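PDB 5K04: N-terminal acetyltransferase B complex subunit MDM20 from Candida albicans, which probably serves as the non-catalytic subunit of the NatB N-terminal acetyltransferase, which it forms together with the NAT3 subunit. Local coordinates for residues Q270-P275 with S280-E285; T296-Y301 with A313-Y318; E266-K271 with I288-N293. One frame throughout, in Å; residues are numbered along the deposited sequence.

In the fold
The three contacts lie close together in the all-helical non-catalytic subunit. Interactions 1 and 3 start from the same stretch and both use helix 277-289; their centres are 9 Å apart, and they meet at the salt bridge between Lys283 and Asp269, whose modelled distance is too short to trust. Interaction 2 comes later in the chain, centred 12 Å from interaction 1 and 15 Å from interaction 3. It joins the former through the probable hydrogen bond of Glu285 OE1 with Tyr318 OH (2.8 Å) and through packing of Leu281 on Tyr301. Interaction 2 also touches the NAT3 subunit, and the side chain of Asp314 lies about 12 Å from bound coenzyme A, that of Pro275 about 13 Å.

Interaction 1 (Q270-P275 with S280-E285); sequences QKLTLP and SLLKIE. Unlike the reference sequence in segment 270-275: Leu274 (reference Ser).
Leu272 and Leu282 supply the apolar half of this contact, between the loop 270-275 and the helix that follows it. Their side chains cross at about a right angle and meet through methyl groups: CD2 of Leu282 lies 4.0 Å from CD2 of Leu272, with CD1 of Leu272 almost as close. Leu282 holds its CG anti to the backbone N (chi1 -171°), which carries the branch out from the helix to the loop. Trp251 of helix 248-260 touches both leucines, and Ile279 and Leu286 also pack on Leu272. A branched, uncharged residue suits such a buried position because its two methyls can fill space in several directions without bringing in a polar atom.

The polar half belongs to Lys283. Its chain runs extended until it bends at chi4 (-71°), which places the ammonium group beside Leu272. NZ is 3.5 Å from Leu272 O, a weak hydrogen bond, and 3.8 Å from Leu272 CB. The stronger partner of the ammonium group is Asp269, with which it forms a salt bridge. NZ is modelled too close to a neighbouring atom for its exact position to be trusted, and that doubt covers the weak bond to Leu272 O as well.

Near the start of the helix, Ser280 OG approaches Pro275 O to 3.9 Å. This hydroxyl hydrogen-bonds instead to Thr276 O, one helical turn back, so a small polar side chain can sit in a buried place with its oxygen satisfied.

Long and flexible, the lysine serves both environments: its terminal methylene, CE, borders the leucine while its charge reaches a carboxylate and a loop carbonyl. The chemistry implies that loop and helix are linked directly by the leucine pair and by one weak, uncertain hydrogen bond, while Asp269 ties Lys283 to the preceding helix.

Interaction 2 (T296-Y301 with A313-Y318); sequences TSVENY and ADLSQY
Tyr301 overlaps Leu315 obliquely, its CD2 3.6 Å from CG of the leucine. The two side chains slide past each other in opposite directions. Both methyls of Leu315, CD1 and CD2, also lie near Tyr301 CD2. Tyr301 keeps CG anti to its own backbone N (chi1 175°), which sends the ring toward helix 311-315. Beside it, Val298 CG1 meets Leu315 CD1 at 4.3 Å, making the leucine the shared apolar partner of two residues one helical turn apart.

The phenol end is polar. Tyr301 OH donates a hydrogen bond to Asp314 OD2, modelled at 2.3 Å, so short that its exact length is doubtful. Ring and carboxylate planes stand 58° apart. The same OD2 makes a salt bridge with Arg277, which would help keep this buried carboxylate charged; a tyrosine suits the place because it joins an apolar ring to a hydroxyl donor.

Ser280 and Leu281 of helix 277-289 pack on the tyrosine, and Tyr84 of the NAT3 subunit packs on Asp314. Side-by-side packing of successive helices, as here, is consistent with the TPR-clan, all-helical fold of this family.

Interaction 3 (E266-K271 with I288-N293); sequences EELDQK and ILYSRN
Glu266 and Arg292 face each other with opposite charges yet stop short of a salt bridge: Glu266 OE2 lies 4.1 Å from Arg292 NH1. The two side chains cross at about a right angle, and the carboxylate and guanidinium planes are turned 74° from each other, far from coplanar. Glu266 starts out away from the other segment, and a bend at chi2 (74°) swings its carboxylate back. The arginine bends at chi3, and its guanidinium makes a cation-pi contact with Phe265, next to Glu266 in the chain. Both residues are exposed, where long charged side chains are at home; their attraction is probably modest and damped by water.

Arg292 follows directly on the C-prime residue of the Schellman motif that ends helix 277-289. That residue is Ser291, with positive phi: its N bonds to Ile288 O at 3.1 Å, while Arg292 N returns to Asp287 O. The chain thereby turns out of the helix, and shortly afterwards the side chain of Asn293 caps, weakly, the N of Glu295 at the start of helix 295-305.

The more buried half of the contact joins Leu268 to Tyr290. One methyl, Leu268 CD1, approaches Tyr290 OH at 3.6 Å and ring atom CE1 at 4.0 Å, coming at the ring obliquely with the side chains crossing at about a right angle. Leucine fits here because Trp254 and His233, from helices 248-260 and 229-242, and Leu286 close around it. Tyrosine at the helix end gives that methyl an apolar partner and still places a hydroxyl where it can bond: Tyr290 OH is hydrogen-bonded to Lys263 O, and Lys259 makes a cation-pi contact with the ring.

Interaction 1 (Q270-P275 with S280-E285)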
loop_
_atom_site.group_PDB
_atom_site.type_symbol
_atom_site.label_atom_id
_atom_site.label_comp_id
_atom_site.label_asym_id
_atom_site.label_seq_id
_atom_site.Cartn_x
_atom_site.Cartn_y
_atom_site.Cartn_z
ATOM N N GLN A 270 26.642 26.092 24.567
ATOM C CA GLN A 270 27.308 27.244 23.962
ATOM C C GLN A 270 27.475 27.077 22.455
ATOM O O GLN A 270 27.587 28.072 21.733
ATOM C CB GLN A 270 28.673 27.477 24.628
ATOM C CG GLN A 270 28.587 28.083 26.033
ATOM C CD GLN A 270 29.904 28.023 26.802
ATOM O OE1 GLN A 270 30.839 27.314 26.417
ATOM N NE2 GLN A 270 29.982 28.781 27.898
ATOM N N LYS A 271 27.495 25.836 21.959
ATOM C CA LYS A 271 27.514 25.588 20.520
ATOM C C LYS A 271 26.124 25.632 19.887
ATOM O O LYS A 271 26.011 25.479 18.667
ATOM C CB LYS A 271 28.182 24.238 20.219
ATOM C CG LYS A 271 29.707 24.255 20.335
ATOM C CD LYS A 271 30.332 23.053 19.632
ATOM C CE LYS A 271 31.814 23.267 19.340
ATOM N NZ LYS A 271 32.619 23.493 20.584
ATOM N N LEU A 272 25.078 25.857 20.678
ATOM C CA LEU A 272 23.705 25.861 20.176
ATOM C C LEU A 272 23.211 27.303 20.048
ATOM O O LEU A 272 22.367 27.778 20.806
ATOM C CB LEU A 272 22.813 25.028 21.095
ATOM C CG LEU A 272 23.234 23.561 21.240
ATOM C CD1 LEU A 272 22.326 22.813 22.196
ATOM C CD2 LEU A 272 23.253 22.863 19.889
ATOM N N THR A 273 23.753 27.994 19.043
ATOM C CA THR A 273 23.590 29.441 18.901
ATOM C C THR A 273 22.494 29.847 17.922
ATOM O O THR A 273 21.914 30.927 18.073
ATOM C CB THR A 273 24.914 30.082 18.454
ATOM O OG1 THR A 273 25.033 29.994 17.027
ATOM C CG2 THR A 273 26.097 29.360 19.082
ATOM N N LEU A 274 22.195 29.005 16.920
ATOM C CA LEU A 274 21.231 29.273 15.857
ATOM C C LEU A 274 19.824 28.909 16.310
ATOM O O LEU A 274 19.607 27.794 16.796
ATOM C CB LEU A 274 21.583 28.478 14.614
ATOM C CG LEU A 274 22.913 28.870 13.991
ATOM C CD1 LEU A 274 23.397 27.768 13.065
ATOM C CD2 LEU A 274 22.752 30.191 13.248
ATOM N N PRO A 275 18.851 29.804 16.159
ATOM C CA PRO A 275 17.492 29.500 16.635
ATOM C C PRO A 275 16.698 28.595 15.700
ATOM O O PRO A 275 15.501 28.821 15.492
ATOM C CB PRO A 275 16.844 30.888 16.760
ATOM C CG PRO A 275 17.604 31.757 15.810
ATOM C CD PRO A 275 19.004 31.208 15.733
ATOM N N SER A 280 16.117 24.180 18.708
ATOM C CA SER A 280 15.167 24.585 19.737
ATOM C C SER A 280 14.593 23.374 20.451
ATOM O O SER A 280 14.471 23.369 21.678
ATOM C CB SER A 280 14.066 25.431 19.111
ATOM O OG SER A 280 14.604 26.657 18.657
ATOM N N LEU A 281 14.267 22.323 19.695
ATOM C CA LEU A 281 13.824 21.077 20.308
ATOM C C LEU A 281 14.971 20.390 21.030
ATOM O O LEU A 281 14.767 19.769 22.081
ATOM C CB LEU A 281 13.230 20.141 19.250
ATOM C CG LEU A 281 11.864 20.534 18.688
ATOM C CD1 LEU A 281 11.402 19.552 17.632
ATOM C CD2 LEU A 281 10.827 20.642 19.790
ATOM N N LEU A 282 16.183 20.490 20.480
ATOM C CA LEU A 282 17.324 19.815 21.090
ATOM C C LEU A 282 17.582 20.335 22.493
ATOM O O LEU A 282 17.966 19.568 23.382
ATOM C CB LEU A 282 18.568 20.000 20.232
ATOM C CG LEU A 282 19.767 19.161 20.664
ATOM C CD1 LEU A 282 19.476 17.685 20.419
ATOM C CD2 LEU A 282 21.019 19.604 19.914
ATOM N N LYS A 283 17.363 21.642 22.706
ATOM C CA LYS A 283 17.566 22.245 24.022
ATOM C C LYS A 283 16.669 21.597 25.067
ATOM O O LYS A 283 17.075 21.442 26.227
ATOM C CB LYS A 283 17.316 23.748 23.947
ATOM C CG LYS A 283 18.467 24.507 23.327
ATOM C CD LYS A 283 18.239 26.003 23.347
ATOM C CE LYS A 283 19.443 26.760 22.778
ATOM N NZ LYS A 283 20.658 26.745 23.664
ATOM N N ILE A 284 15.464 21.185 24.659
ATOM C CA ILE A 284 14.613 20.367 25.517
ATOM C C ILE A 284 15.258 19.014 25.758
ATOM O O ILE A 284 15.317 18.525 26.892
ATOM C CB ILE A 284 13.217 20.201 24.895
ATOM C CG1 ILE A 284 12.660 21.562 24.466
ATOM C CG2 ILE A 284 12.297 19.525 25.897
ATOM C CD1 ILE A 284 11.326 21.488 23.769
ATOM N N GLU A 285 15.729 18.381 24.684
ATOM C CA GLU A 285 16.391 17.085 24.805
ATOM C C GLU A 285 17.660 17.190 25.647
ATOM O O GLU A 285 18.048 16.226 26.318
ATOM C CB GLU A 285 16.705 16.542 23.411
ATOM C CG GLU A 285 16.599 15.021 23.285
ATOM C CD GLU A 285 15.186 14.527 23.048
ATOM O OE1 GLU A 285 14.439 15.185 22.291
ATOM O OE2 GLU A 285 14.828 13.471 23.620
#

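Interaction 2 (T296-Y301 with A313-Y318)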
loop_
_atom_site.group_PDB
_atom_site.type_symbol
_atom_site.label_atom_id
_atom_site.label_comp_id
_atom_site.label_asym_id
_atom_site.label_seq_id
_atom_site.Cartn_x
_atom_site.Cartn_y
_atom_site.Cartn_z
ATOM N N THR A 296 11.845 26.354 30.628
ATOM C CA THR A 296 12.250 27.520 29.846
ATOM C C THR A 296 12.482 27.158 28.382
ATOM O O THR A 296 12.167 27.947 27.484
ATOM C CB THR A 296 13.508 28.151 30.447
ATOM O OG1 THR A 296 14.659 27.413 30.029
ATOM C CG2 THR A 296 13.442 28.098 31.946
ATOM N N SER A 297 13.024 25.965 28.118
ATOM C CA SER A 297 13.260 25.582 26.732
ATOM C C SER A 297 11.970 25.172 26.025
ATOM O O SER A 297 11.881 25.299 24.800
ATOM C CB SER A 297 14.317 24.476 26.652
ATOM O OG SER A 297 14.328 23.672 27.809
ATOM N N VAL A 298 10.958 24.714 26.768
ATOM C CA VAL A 298 9.642 24.523 26.162
ATOM C C VAL A 298 9.035 25.867 25.791
ATOM O O VAL A 298 8.493 26.039 24.692
ATOM C CB VAL A 298 8.714 23.732 27.102
ATOM C CG1 VAL A 298 7.247 23.949 26.721
ATOM C CG2 VAL A 298 9.038 22.269 27.044
ATOM N N GLU A 299 9.107 26.837 26.705
ATOM C CA GLU A 299 8.575 28.169 26.429
ATOM C C GLU A 299 9.293 28.821 25.249
ATOM O O GLU A 299 8.661 29.490 24.426
ATOM C CB GLU A 299 8.675 29.037 27.688
ATOM C CG GLU A 299 7.684 28.652 28.794
ATOM C CD GLU A 299 8.026 29.263 30.155
ATOM O OE1 GLU A 299 9.000 30.045 30.240
ATOM O OE2 GLU A 299 7.320 28.956 31.144
ATOM N N ASN A 300 10.612 28.617 25.137
ATOM C CA ASN A 300 11.372 29.238 24.053
ATOM C C ASN A 300 11.019 28.611 22.707
ATOM O O ASN A 300 10.940 29.313 21.693
ATOM C CB ASN A 300 12.875 29.145 24.345
ATOM C CG ASN A 300 13.757 29.476 23.117
ATOM O OD1 ASN A 300 14.009 30.649 22.823
ATOM N ND2 ASN A 300 14.248 28.430 22.416
ATOM N N TYR A 301 10.797 27.294 22.672
ATOM C CA TYR A 301 10.350 26.676 21.427
ATOM C C TYR A 301 8.983 27.210 21.025
ATOM O O TYR A 301 8.757 27.542 19.856
ATOM C CB TYR A 301 10.308 25.149 21.544
ATOM C CG TYR A 301 9.739 24.532 20.288
ATOM C CD1 TYR A 301 10.555 24.247 19.196
ATOM C CD2 TYR A 301 8.371 24.281 20.169
ATOM C CE1 TYR A 301 10.019 23.710 18.025
ATOM C CE2 TYR A 301 7.836 23.749 19.011
ATOM C CZ TYR A 301 8.655 23.466 17.942
ATOM O OH TYR A 301 8.104 22.936 16.799
ATOM N N ALA A 313 2.662 19.058 17.691
ATOM C CA ALA A 313 3.207 17.712 17.516
ATOM C C ALA A 313 4.644 17.628 18.026
ATOM O O ALA A 313 5.061 16.595 18.562
ATOM C CB ALA A 313 3.118 17.289 16.046
ATOM N N ASP A 314 5.395 18.712 17.895
ATOM C CA ASP A 314 6.762 18.735 18.393
ATOM C C ASP A 314 6.812 18.714 19.929
ATOM O O ASP A 314 7.637 18.007 20.521
ATOM C CB ASP A 314 7.475 19.966 17.825
ATOM C CG ASP A 314 7.731 19.875 16.297
ATOM O OD1 ASP A 314 7.452 18.823 15.675
ATOM O OD2 ASP A 314 8.233 20.870 15.723
ATOM N N LEU A 315 5.945 19.480 20.599
ATOM C CA LEU A 315 6.029 19.584 22.058
ATOM C C LEU A 315 5.291 18.470 22.795
ATOM O O LEU A 315 5.775 17.980 23.825
ATOM C CB LEU A 315 5.495 20.940 22.528
ATOM C CG LEU A 315 6.428 22.103 22.213
ATOM C CD1 LEU A 315 5.813 23.419 22.668
ATOM C CD2 LEU A 315 7.822 21.900 22.844
ATOM N N SER A 316 4.131 18.054 22.282
ATOM C CA SER A 316 3.289 17.090 22.977
ATOM C C SER A 316 3.967 15.742 23.154
ATOM O O SER A 316 3.473 14.917 23.931
ATOM C CB SER A 316 1.966 16.917 22.224
ATOM O OG SER A 316 2.196 16.452 20.902
ATOM N N GLN A 317 5.078 15.499 22.460
ATOM C CA GLN A 317 5.831 14.273 22.682
ATOM C C GLN A 317 6.625 14.308 23.983
ATOM O O GLN A 317 7.087 13.260 24.444
ATOM C CB GLN A 317 6.772 14.024 21.507
ATOM C CG GLN A 317 8.000 14.897 21.517
ATOM C CD GLN A 317 8.859 14.666 20.298
ATOM O OE1 GLN A 317 9.860 13.940 20.347
ATOM N NE2 GLN A 317 8.464 15.275 19.183
ATOM N N TYR A 318 6.810 15.486 24.570
ATOM C CA TYR A 318 7.437 15.624 25.872
ATOM C C TYR A 318 6.363 15.718 26.945
ATOM O O TYR A 318 5.171 15.853 26.658
ATOM C CB TYR A 318 8.352 16.854 25.918
ATOM C CG TYR A 318 9.395 16.874 24.819
ATOM C CD1 TYR A 318 10.458 15.976 24.830
ATOM C CD2 TYR A 318 9.321 17.788 23.776
ATOM C CE1 TYR A 318 11.419 15.989 23.839
ATOM C CE2 TYR A 318 10.275 17.800 22.769
ATOM C CZ TYR A 318 11.326 16.896 22.810
ATOM O OH TYR A 318 12.280 16.893 21.824
#

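Interaction 3 (E266-K271 with I288-N293)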
loop_
_atom_site.group_PDB
_atom_site.type_symbol
_atom_site.label_atom_id
_atom_site.label_comp_id
_atom_site.label_asym_id
_atom_site.label_seq_id
_atom_site.Cartn_x
_atom_site.Cartn_y
_atom_site.Cartn_z
ATOM N N GLU A 266 27.019 23.290 29.774
ATOM C CA GLU A 266 27.390 24.580 29.200
ATOM C C GLU A 266 28.237 24.410 27.941
ATOM O O GLU A 266 28.078 25.164 26.973
ATOM C CB GLU A 266 28.145 25.418 30.240
ATOM C CG GLU A 266 27.310 25.879 31.442
ATOM C CD GLU A 266 27.008 24.764 32.438
ATOM O OE1 GLU A 266 27.677 23.713 32.386
ATOM O OE2 GLU A 266 26.097 24.941 33.278
ATOM N N GLU A 267 29.170 23.449 27.953
ATOM C CA GLU A 267 30.001 23.204 26.777
ATOM C C GLU A 267 29.147 22.884 25.558
ATOM O O GLU A 267 29.424 23.366 24.453
ATOM C CB GLU A 267 30.976 22.061 27.059
ATOM C CG GLU A 267 32.436 22.425 26.910
ATOM C CD GLU A 267 33.354 21.296 27.335
ATOM O OE1 GLU A 267 34.166 20.849 26.496
ATOM O OE2 GLU A 267 33.254 20.852 28.501
ATOM N N LEU A 268 28.097 22.079 25.741
ATOM C CA LEU A 268 27.228 21.729 24.621
ATOM C C LEU A 268 26.353 22.911 24.217
ATOM O O LEU A 268 26.313 23.294 23.042
ATOM C CB LEU A 268 26.380 20.505 24.988
ATOM C CG LEU A 268 27.184 19.206 25.173
ATOM C CD1 LEU A 268 26.284 18.008 25.431
ATOM C CD2 LEU A 268 28.068 18.945 23.960
ATOM N N ASP A 269 25.684 23.526 25.195
ATOM C CA ASP A 269 24.722 24.596 24.932
ATOM C C ASP A 269 25.369 25.810 24.267
ATOM O O ASP A 269 24.721 26.493 23.467
ATOM C CB ASP A 269 24.044 24.990 26.249
ATOM C CG ASP A 269 22.949 26.045 26.071
ATOM O OD1 ASP A 269 21.949 25.782 25.383
ATOM O OD2 ASP A 269 23.081 27.137 26.666
ATOM N N GLN A 270 26.642 26.092 24.567
ATOM C CA GLN A 270 27.308 27.244 23.962
ATOM C C GLN A 270 27.475 27.077 22.455
ATOM O O GLN A 270 27.587 28.072 21.733
ATOM C CB GLN A 270 28.673 27.477 24.628
ATOM C CG GLN A 270 28.587 28.083 26.033
ATOM C CD GLN A 270 29.904 28.023 26.802
ATOM O OE1 GLN A 270 30.839 27.314 26.417
ATOM N NE2 GLN A 270 29.982 28.781 27.898
ATOM N N LYS A 271 27.495 25.836 21.959
ATOM C CA LYS A 271 27.514 25.588 20.520
ATOM C C LYS A 271 26.124 25.632 19.887
ATOM O O LYS A 271 26.011 25.479 18.667
ATOM C CB LYS A 271 28.182 24.238 20.219
ATOM C CG LYS A 271 29.707 24.255 20.335
ATOM C CD LYS A 271 30.332 23.053 19.632
ATOM C CE LYS A 271 31.814 23.267 19.340
ATOM N NZ LYS A 271 32.619 23.493 20.584
ATOM N N ILE A 288 16.645 17.350 29.438
ATOM C CA ILE A 288 16.327 16.000 29.894
ATOM C C ILE A 288 17.607 15.206 30.136
ATOM O O ILE A 288 17.758 14.534 31.163
ATOM C CB ILE A 288 15.411 15.313 28.865
ATOM C CG1 ILE A 288 14.030 15.968 28.871
ATOM C CG2 ILE A 288 15.324 13.808 29.105
ATOM C CD1 ILE A 288 13.144 15.547 27.710
ATOM N N LEU A 289 18.549 15.290 29.193
ATOM C CA LEU A 289 19.784 14.514 29.259
ATOM C C LEU A 289 20.627 14.869 30.480
ATOM O O LEU A 289 21.375 14.023 30.985
ATOM C CB LEU A 289 20.592 14.737 27.981
ATOM C CG LEU A 289 21.869 13.923 27.817
ATOM C CD1 LEU A 289 21.528 12.445 27.810
ATOM C CD2 LEU A 289 22.583 14.320 26.528
ATOM N N TYR A 290 20.530 16.109 30.961
ATOM C CA TYR A 290 21.304 16.568 32.106
ATOM C C TYR A 290 20.429 16.759 33.335
ATOM O O TYR A 290 20.804 17.498 34.252
ATOM C CB TYR A 290 22.060 17.857 31.762
ATOM C CG TYR A 290 23.342 17.602 30.977
ATOM C CD1 TYR A 290 23.307 17.344 29.607
ATOM C CD2 TYR A 290 24.586 17.607 31.609
ATOM C CE1 TYR A 290 24.471 17.097 28.887
ATOM C CE2 TYR A 290 25.757 17.369 30.893
ATOM C CZ TYR A 290 25.695 17.110 29.533
ATOM O OH TYR A 290 26.852 16.868 28.824
ATOM N N SER A 291 19.264 16.109 33.359
ATOM C CA SER A 291 18.372 16.109 34.522
ATOM C C SER A 291 18.062 17.529 35.009
ATOM O O SER A 291 18.028 17.808 36.209
ATOM C CB SER A 291 18.958 15.243 35.640
ATOM O OG SER A 291 19.205 13.929 35.146
ATOM N N ARG A 292 17.811 18.427 34.059
ATOM C CA ARG A 292 17.462 19.816 34.312
ATOM C C ARG A 292 15.979 20.059 34.020
ATOM O O ARG A 292 15.265 19.193 33.504
ATOM C CB ARG A 292 18.327 20.752 33.469
ATOM C CG ARG A 292 19.807 20.675 33.743
ATOM C CD ARG A 292 20.572 21.394 32.638
ATOM N NE ARG A 292 20.366 22.842 32.643
ATOM C CZ ARG A 292 21.250 23.718 33.114
ATOM N NH1 ARG A 292 22.408 23.294 33.614
ATOM N NH2 ARG A 292 20.984 25.020 33.083
ATOM N N ASN A 293 15.528 21.275 34.336
ATOM C CA ASN A 293 14.127 21.637 34.195
ATOM C C ASN A 293 13.772 21.955 32.744
ATOM O O ASN A 293 14.443 22.753 32.083
ATOM C CB ASN A 293 13.803 22.830 35.084
ATOM C CG ASN A 293 12.513 23.500 34.687
ATOM O OD1 ASN A 293 12.516 24.589 34.108
ATOM N ND2 ASN A 293 11.398 22.838 34.971
#